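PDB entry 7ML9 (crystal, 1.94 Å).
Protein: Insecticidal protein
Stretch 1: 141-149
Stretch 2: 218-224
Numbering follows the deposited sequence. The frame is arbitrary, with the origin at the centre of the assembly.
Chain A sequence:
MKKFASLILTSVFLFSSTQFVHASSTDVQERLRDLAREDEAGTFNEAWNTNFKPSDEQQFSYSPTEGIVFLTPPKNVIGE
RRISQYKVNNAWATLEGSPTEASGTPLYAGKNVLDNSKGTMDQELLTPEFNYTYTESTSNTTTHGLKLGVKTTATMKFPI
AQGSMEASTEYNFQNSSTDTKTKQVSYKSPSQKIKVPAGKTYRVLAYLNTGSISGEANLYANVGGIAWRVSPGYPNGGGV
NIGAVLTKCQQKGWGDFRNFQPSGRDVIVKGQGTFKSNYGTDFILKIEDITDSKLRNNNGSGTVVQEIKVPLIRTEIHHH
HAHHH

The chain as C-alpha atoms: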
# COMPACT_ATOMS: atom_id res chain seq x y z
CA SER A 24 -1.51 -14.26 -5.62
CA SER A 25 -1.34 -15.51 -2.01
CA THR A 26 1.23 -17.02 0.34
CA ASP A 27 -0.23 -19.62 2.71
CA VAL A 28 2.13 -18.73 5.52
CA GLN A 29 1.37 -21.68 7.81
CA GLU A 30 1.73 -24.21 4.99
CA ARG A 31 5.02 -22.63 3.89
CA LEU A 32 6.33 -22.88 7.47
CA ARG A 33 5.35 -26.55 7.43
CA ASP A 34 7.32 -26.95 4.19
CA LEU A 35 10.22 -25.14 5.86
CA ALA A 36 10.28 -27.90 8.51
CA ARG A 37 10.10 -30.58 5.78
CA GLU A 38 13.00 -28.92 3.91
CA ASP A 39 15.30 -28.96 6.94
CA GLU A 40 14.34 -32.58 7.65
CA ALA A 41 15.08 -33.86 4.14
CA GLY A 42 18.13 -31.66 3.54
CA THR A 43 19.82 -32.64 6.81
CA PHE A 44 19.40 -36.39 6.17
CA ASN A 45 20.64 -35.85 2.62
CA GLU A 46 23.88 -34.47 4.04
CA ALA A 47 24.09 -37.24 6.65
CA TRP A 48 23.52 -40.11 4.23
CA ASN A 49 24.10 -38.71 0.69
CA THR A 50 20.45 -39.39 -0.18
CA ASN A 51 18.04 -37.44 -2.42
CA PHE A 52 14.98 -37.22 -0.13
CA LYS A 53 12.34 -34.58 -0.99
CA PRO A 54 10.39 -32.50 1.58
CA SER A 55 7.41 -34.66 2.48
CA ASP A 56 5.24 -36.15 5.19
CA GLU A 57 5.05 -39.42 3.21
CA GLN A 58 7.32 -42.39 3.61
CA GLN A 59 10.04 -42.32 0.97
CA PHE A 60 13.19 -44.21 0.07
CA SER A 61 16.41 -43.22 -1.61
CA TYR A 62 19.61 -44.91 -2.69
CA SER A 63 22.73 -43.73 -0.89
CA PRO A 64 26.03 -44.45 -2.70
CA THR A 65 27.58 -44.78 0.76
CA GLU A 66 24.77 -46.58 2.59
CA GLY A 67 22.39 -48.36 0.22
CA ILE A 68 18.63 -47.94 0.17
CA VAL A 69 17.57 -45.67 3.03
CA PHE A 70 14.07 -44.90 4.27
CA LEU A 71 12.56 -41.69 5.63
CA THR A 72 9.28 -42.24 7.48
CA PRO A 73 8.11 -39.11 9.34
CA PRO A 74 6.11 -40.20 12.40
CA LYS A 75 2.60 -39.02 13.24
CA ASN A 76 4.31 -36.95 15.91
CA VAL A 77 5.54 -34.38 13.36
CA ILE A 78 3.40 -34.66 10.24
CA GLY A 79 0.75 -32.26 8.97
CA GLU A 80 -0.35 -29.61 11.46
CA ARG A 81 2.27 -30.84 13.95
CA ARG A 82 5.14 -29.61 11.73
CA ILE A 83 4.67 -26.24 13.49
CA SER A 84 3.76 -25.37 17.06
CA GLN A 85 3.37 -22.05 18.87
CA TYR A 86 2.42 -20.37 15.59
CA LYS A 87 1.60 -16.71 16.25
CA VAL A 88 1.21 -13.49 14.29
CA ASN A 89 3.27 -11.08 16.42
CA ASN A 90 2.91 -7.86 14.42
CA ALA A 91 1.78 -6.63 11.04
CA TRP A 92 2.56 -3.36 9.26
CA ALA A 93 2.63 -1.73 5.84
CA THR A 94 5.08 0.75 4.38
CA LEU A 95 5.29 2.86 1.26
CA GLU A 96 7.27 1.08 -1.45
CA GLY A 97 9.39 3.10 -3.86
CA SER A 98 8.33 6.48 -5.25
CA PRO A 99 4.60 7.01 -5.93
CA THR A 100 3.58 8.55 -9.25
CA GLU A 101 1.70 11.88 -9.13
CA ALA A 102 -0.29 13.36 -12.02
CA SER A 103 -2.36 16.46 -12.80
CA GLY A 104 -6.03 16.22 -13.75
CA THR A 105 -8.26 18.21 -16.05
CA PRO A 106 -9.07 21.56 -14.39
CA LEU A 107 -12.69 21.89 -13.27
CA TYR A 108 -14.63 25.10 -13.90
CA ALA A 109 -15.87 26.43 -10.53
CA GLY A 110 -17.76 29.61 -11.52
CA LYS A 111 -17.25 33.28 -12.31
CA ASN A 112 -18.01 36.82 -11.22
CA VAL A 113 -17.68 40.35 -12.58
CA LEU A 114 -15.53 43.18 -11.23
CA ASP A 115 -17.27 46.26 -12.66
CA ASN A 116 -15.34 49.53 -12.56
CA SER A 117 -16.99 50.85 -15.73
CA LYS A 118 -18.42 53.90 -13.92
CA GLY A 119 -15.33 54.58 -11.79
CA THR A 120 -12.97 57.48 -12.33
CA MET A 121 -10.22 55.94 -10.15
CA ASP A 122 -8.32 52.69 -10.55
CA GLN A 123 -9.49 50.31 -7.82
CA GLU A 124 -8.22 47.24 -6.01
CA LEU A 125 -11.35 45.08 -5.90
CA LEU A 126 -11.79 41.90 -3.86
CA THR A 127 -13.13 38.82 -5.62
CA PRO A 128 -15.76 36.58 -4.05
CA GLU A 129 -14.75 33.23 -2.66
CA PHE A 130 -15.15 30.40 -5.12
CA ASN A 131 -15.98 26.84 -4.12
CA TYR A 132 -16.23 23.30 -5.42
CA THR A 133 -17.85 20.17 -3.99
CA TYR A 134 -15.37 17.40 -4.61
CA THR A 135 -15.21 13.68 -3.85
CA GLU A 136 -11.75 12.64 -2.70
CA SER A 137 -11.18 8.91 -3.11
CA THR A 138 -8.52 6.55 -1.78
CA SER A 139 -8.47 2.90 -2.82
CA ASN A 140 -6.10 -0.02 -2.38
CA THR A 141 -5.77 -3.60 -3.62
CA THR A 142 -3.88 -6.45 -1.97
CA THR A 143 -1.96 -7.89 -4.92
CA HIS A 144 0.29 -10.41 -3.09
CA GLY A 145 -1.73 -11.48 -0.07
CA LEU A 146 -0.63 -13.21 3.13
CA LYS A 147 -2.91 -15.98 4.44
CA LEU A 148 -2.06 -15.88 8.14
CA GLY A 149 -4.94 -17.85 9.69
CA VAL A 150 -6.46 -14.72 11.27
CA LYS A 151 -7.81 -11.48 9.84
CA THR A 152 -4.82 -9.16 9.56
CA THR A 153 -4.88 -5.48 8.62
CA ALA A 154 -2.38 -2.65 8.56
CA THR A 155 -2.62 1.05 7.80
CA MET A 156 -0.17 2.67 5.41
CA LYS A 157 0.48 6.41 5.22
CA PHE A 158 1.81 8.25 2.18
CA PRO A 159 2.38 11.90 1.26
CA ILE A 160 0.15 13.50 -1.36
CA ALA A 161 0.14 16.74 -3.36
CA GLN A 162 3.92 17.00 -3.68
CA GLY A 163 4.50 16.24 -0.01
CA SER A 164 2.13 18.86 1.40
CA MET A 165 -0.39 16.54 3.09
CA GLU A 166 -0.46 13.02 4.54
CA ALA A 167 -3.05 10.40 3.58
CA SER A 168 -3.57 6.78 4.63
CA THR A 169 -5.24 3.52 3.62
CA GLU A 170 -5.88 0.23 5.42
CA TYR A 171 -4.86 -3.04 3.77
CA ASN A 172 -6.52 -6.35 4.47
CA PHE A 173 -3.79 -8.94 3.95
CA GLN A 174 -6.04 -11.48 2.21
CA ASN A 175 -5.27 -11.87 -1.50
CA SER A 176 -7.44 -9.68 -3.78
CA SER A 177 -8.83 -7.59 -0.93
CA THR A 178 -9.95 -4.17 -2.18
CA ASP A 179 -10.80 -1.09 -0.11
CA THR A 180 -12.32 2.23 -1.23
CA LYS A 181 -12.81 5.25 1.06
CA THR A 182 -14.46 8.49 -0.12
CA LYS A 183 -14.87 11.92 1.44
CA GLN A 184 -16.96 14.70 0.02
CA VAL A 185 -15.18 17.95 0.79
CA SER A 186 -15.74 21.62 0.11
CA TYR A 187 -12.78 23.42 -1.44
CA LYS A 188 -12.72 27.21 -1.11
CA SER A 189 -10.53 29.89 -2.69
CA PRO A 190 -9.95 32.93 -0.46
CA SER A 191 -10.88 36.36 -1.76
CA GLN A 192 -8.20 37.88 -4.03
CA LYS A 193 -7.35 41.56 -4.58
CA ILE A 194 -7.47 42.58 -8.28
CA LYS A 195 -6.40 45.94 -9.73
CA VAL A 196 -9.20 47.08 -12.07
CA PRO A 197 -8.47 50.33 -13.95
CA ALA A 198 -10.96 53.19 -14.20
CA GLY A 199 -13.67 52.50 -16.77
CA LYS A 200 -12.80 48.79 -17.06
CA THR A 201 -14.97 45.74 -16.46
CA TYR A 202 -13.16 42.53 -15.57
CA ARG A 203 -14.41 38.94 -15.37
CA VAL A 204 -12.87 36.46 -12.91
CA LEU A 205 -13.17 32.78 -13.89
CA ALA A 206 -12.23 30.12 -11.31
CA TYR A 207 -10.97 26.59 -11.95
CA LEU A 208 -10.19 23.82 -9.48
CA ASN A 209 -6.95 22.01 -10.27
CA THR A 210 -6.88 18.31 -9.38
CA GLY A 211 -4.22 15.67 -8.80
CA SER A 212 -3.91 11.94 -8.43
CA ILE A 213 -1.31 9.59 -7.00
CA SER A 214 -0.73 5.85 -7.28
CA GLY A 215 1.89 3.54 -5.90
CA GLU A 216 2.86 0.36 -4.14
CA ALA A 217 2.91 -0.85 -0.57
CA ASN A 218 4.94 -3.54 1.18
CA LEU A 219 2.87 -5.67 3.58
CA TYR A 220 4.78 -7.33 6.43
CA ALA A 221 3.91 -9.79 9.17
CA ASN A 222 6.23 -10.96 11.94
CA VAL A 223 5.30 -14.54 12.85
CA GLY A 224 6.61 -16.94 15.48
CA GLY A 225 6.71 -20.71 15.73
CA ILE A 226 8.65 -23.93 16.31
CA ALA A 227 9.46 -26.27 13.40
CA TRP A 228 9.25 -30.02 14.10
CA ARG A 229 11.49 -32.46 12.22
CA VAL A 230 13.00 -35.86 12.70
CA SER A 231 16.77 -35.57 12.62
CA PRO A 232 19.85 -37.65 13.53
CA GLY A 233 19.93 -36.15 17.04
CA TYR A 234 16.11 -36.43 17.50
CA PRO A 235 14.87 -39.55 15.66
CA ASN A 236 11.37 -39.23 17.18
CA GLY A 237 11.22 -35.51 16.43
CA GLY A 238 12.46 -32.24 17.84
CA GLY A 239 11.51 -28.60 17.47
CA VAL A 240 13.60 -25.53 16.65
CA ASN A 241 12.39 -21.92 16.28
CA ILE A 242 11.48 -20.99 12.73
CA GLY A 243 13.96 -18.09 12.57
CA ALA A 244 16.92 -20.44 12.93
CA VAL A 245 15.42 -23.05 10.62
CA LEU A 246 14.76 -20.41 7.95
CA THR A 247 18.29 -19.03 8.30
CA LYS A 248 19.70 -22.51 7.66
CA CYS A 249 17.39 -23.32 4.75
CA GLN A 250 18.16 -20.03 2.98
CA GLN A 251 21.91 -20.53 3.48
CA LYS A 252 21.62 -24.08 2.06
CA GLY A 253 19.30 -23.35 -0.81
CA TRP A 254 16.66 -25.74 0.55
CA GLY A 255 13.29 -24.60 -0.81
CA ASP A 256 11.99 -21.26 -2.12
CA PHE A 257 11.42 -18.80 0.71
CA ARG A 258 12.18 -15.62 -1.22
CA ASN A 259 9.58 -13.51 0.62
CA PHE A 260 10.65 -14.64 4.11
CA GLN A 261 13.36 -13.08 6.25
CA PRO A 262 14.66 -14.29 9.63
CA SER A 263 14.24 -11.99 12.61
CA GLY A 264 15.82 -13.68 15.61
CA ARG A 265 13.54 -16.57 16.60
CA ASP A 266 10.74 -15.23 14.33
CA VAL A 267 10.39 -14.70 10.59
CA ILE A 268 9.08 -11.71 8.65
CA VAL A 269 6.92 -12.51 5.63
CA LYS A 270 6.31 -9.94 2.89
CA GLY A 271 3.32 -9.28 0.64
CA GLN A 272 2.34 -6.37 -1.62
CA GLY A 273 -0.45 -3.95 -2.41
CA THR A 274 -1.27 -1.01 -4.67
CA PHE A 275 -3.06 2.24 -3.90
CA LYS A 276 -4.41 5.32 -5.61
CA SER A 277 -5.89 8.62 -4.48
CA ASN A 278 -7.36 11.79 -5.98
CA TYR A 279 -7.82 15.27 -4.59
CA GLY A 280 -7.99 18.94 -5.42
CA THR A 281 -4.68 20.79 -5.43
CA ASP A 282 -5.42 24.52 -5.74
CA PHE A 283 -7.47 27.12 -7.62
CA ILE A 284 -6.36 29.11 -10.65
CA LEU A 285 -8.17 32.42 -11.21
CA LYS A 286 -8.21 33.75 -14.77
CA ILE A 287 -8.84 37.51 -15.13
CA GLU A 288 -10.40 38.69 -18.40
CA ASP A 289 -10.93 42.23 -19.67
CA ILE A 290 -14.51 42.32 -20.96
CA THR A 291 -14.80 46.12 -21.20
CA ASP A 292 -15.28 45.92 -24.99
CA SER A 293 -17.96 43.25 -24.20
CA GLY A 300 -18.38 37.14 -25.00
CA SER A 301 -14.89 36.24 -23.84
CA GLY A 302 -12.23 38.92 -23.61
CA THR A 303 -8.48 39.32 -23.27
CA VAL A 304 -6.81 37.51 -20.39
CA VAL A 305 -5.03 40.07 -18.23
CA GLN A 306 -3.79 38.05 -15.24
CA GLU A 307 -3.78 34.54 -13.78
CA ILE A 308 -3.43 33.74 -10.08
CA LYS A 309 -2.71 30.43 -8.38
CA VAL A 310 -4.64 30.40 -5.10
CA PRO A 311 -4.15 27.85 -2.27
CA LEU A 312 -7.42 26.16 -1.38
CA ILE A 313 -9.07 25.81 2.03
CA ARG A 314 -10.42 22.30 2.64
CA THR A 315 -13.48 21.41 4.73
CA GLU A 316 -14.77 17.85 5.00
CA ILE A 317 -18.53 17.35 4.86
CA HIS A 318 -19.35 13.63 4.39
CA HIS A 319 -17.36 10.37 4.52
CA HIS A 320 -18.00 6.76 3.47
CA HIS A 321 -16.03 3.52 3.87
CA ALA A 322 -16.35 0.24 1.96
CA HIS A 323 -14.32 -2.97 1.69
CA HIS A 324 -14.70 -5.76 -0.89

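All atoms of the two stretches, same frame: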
# COMPACT_ATOMS: atom_id res chain seq x y z
N THR A 141 -5.56 -2.20 -3.25
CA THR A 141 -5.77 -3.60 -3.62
C THR A 141 -4.62 -4.41 -3.05
O THR A 141 -3.46 -4.02 -3.20
CB THR A 141 -5.83 -3.79 -5.14
OG1 THR A 141 -6.97 -3.11 -5.68
CG2 THR A 141 -5.93 -5.27 -5.49
N THR A 142 -4.93 -5.53 -2.40
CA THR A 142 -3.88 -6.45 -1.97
C THR A 142 -3.54 -7.35 -3.15
O THR A 142 -4.37 -8.15 -3.59
CB THR A 142 -4.33 -7.24 -0.76
OG1 THR A 142 -4.58 -6.34 0.32
CG2 THR A 142 -3.23 -8.24 -0.35
N THR A 143 -2.33 -7.19 -3.70
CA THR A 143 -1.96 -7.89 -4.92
C THR A 143 -1.18 -9.17 -4.64
O THR A 143 -1.28 -10.13 -5.42
CB THR A 143 -1.13 -6.97 -5.83
OG1 THR A 143 -0.02 -6.45 -5.10
CG2 THR A 143 -1.99 -5.77 -6.33
N HIS A 144 -0.37 -9.19 -3.58
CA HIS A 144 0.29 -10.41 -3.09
C HIS A 144 -0.13 -10.56 -1.64
O HIS A 144 0.47 -9.94 -0.75
CB HIS A 144 1.80 -10.32 -3.22
CG HIS A 144 2.30 -10.25 -4.63
ND1 HIS A 144 1.98 -9.22 -5.49
CD2 HIS A 144 3.12 -11.07 -5.31
CE1 HIS A 144 2.58 -9.42 -6.65
NE2 HIS A 144 3.28 -10.54 -6.57
N GLY A 145 -1.17 -11.37 -1.39
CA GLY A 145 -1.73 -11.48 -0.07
C GLY A 145 -0.96 -12.45 0.83
O GLY A 145 -0.18 -13.28 0.37
N LEU A 146 -1.20 -12.32 2.13
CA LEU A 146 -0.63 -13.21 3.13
C LEU A 146 -1.79 -13.88 3.86
O LEU A 146 -2.59 -13.20 4.53
CB LEU A 146 0.29 -12.46 4.10
CG LEU A 146 1.53 -11.76 3.53
CD1 LEU A 146 2.22 -10.88 4.58
CD2 LEU A 146 2.52 -12.75 2.96
N LYS A 147 -1.92 -15.19 3.71
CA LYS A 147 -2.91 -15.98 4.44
C LYS A 147 -2.29 -16.39 5.77
O LYS A 147 -1.43 -17.27 5.81
CB LYS A 147 -3.35 -17.19 3.63
CG LYS A 147 -4.43 -18.00 4.33
CD LYS A 147 -5.08 -19.01 3.40
CE LYS A 147 -5.69 -20.16 4.18
NZ LYS A 147 -6.72 -20.89 3.39
N LEU A 148 -2.70 -15.73 6.85
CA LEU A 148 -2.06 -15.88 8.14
C LEU A 148 -2.88 -16.68 9.14
O LEU A 148 -2.39 -16.94 10.24
CB LEU A 148 -1.74 -14.50 8.72
CG LEU A 148 -0.65 -13.75 7.95
CD1 LEU A 148 -0.75 -12.25 8.20
CD2 LEU A 148 0.74 -14.28 8.36
N GLY A 149 -4.09 -17.10 8.78
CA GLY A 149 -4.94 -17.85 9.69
C GLY A 149 -5.78 -17.00 10.61
O GLY A 149 -6.51 -17.54 11.45
N ASN A 218 4.48 -2.27 0.63
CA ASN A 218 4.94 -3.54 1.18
C ASN A 218 4.09 -3.89 2.40
O ASN A 218 3.88 -3.05 3.28
CB ASN A 218 6.41 -3.48 1.57
CG ASN A 218 7.31 -3.27 0.40
OD1 ASN A 218 8.27 -2.51 0.49
ND2 ASN A 218 7.01 -3.92 -0.71
N LEU A 219 3.62 -5.13 2.45
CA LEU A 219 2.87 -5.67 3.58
C LEU A 219 3.77 -6.66 4.31
O LEU A 219 4.41 -7.49 3.67
CB LEU A 219 1.60 -6.36 3.09
CG LEU A 219 0.77 -5.55 2.08
CD1 LEU A 219 -0.44 -6.34 1.63
CD2 LEU A 219 0.35 -4.23 2.68
N TYR A 220 3.85 -6.54 5.64
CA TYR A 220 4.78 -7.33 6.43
C TYR A 220 4.05 -7.96 7.61
O TYR A 220 3.20 -7.32 8.23
CB TYR A 220 5.95 -6.50 7.00
CG TYR A 220 6.88 -5.91 5.97
CD1 TYR A 220 7.78 -6.70 5.28
CD2 TYR A 220 6.86 -4.54 5.68
CE1 TYR A 220 8.65 -6.17 4.35
CE2 TYR A 220 7.72 -4.00 4.74
CZ TYR A 220 8.62 -4.81 4.08
OH TYR A 220 9.47 -4.28 3.14
N ALA A 221 4.37 -9.20 7.92
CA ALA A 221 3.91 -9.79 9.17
C ALA A 221 5.10 -10.47 9.83
O ALA A 221 5.89 -11.15 9.16
CB ALA A 221 2.76 -10.77 8.92
N ASN A 222 5.24 -10.27 11.13
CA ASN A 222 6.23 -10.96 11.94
C ASN A 222 5.52 -12.12 12.61
O ASN A 222 4.55 -11.90 13.35
CB ASN A 222 6.85 -10.00 12.96
CG ASN A 222 7.90 -10.65 13.84
OD1 ASN A 222 7.65 -11.67 14.50
ND2 ASN A 222 9.09 -10.06 13.87
N VAL A 223 5.97 -13.35 12.34
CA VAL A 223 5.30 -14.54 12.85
C VAL A 223 6.30 -15.41 13.60
O VAL A 223 7.48 -15.48 13.26
CB VAL A 223 4.60 -15.35 11.73
CG1 VAL A 223 3.70 -14.45 10.88
CG2 VAL A 223 5.60 -16.03 10.86
N GLY A 224 5.80 -16.09 14.64
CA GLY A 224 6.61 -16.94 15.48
C GLY A 224 6.18 -18.40 15.33
O GLY A 224 5.14 -18.71 14.76

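This is a small, mainly apolar contact in which a cornered chain lays its side chains against one face of a strand, with no hydrogen bond between them. The backbones stay too far apart for strand pairing: the closest CA atoms, those of Leu146 and Ala221, are 8.3 Å apart, a gap that side chains fill. Stretch 2 is extended throughout, so its residues alternate. Leu219, Ala221 and Val223 point toward the other stretch, while Tyr220 and Asn222 point away. Stretch 1 turns a corner at Thr143 and His144, then presents Leu146 and Leu148, with Lys147 between them out of reach.

The pairings advance stepwise along both chains. Before the corner, Thr142 offers its methyl, CG2 lying 3.9 Å from CD1 of Leu219, while its OG1 is hydrogen-bonded elsewhere in the structure; one small side chain thus serves both apolar packing and polar bonding. Leu146 CD1 comes within 4.1 Å of Leu219 O and 4.4 Å of Ala221 CB, resting against backbone as well as methyl. Leu148 packs against Ala221 with both methyls, CD1 at 3.9 Å and CD2 at 4.1 Å from Ala221 CB, and CD2 also reaches Val223 CG1 at 3.9 Å. The rule is economical: alternate residues supply the contact, and the short side chain of Ala221 receives both leucines. Only 241 Å² is buried in total.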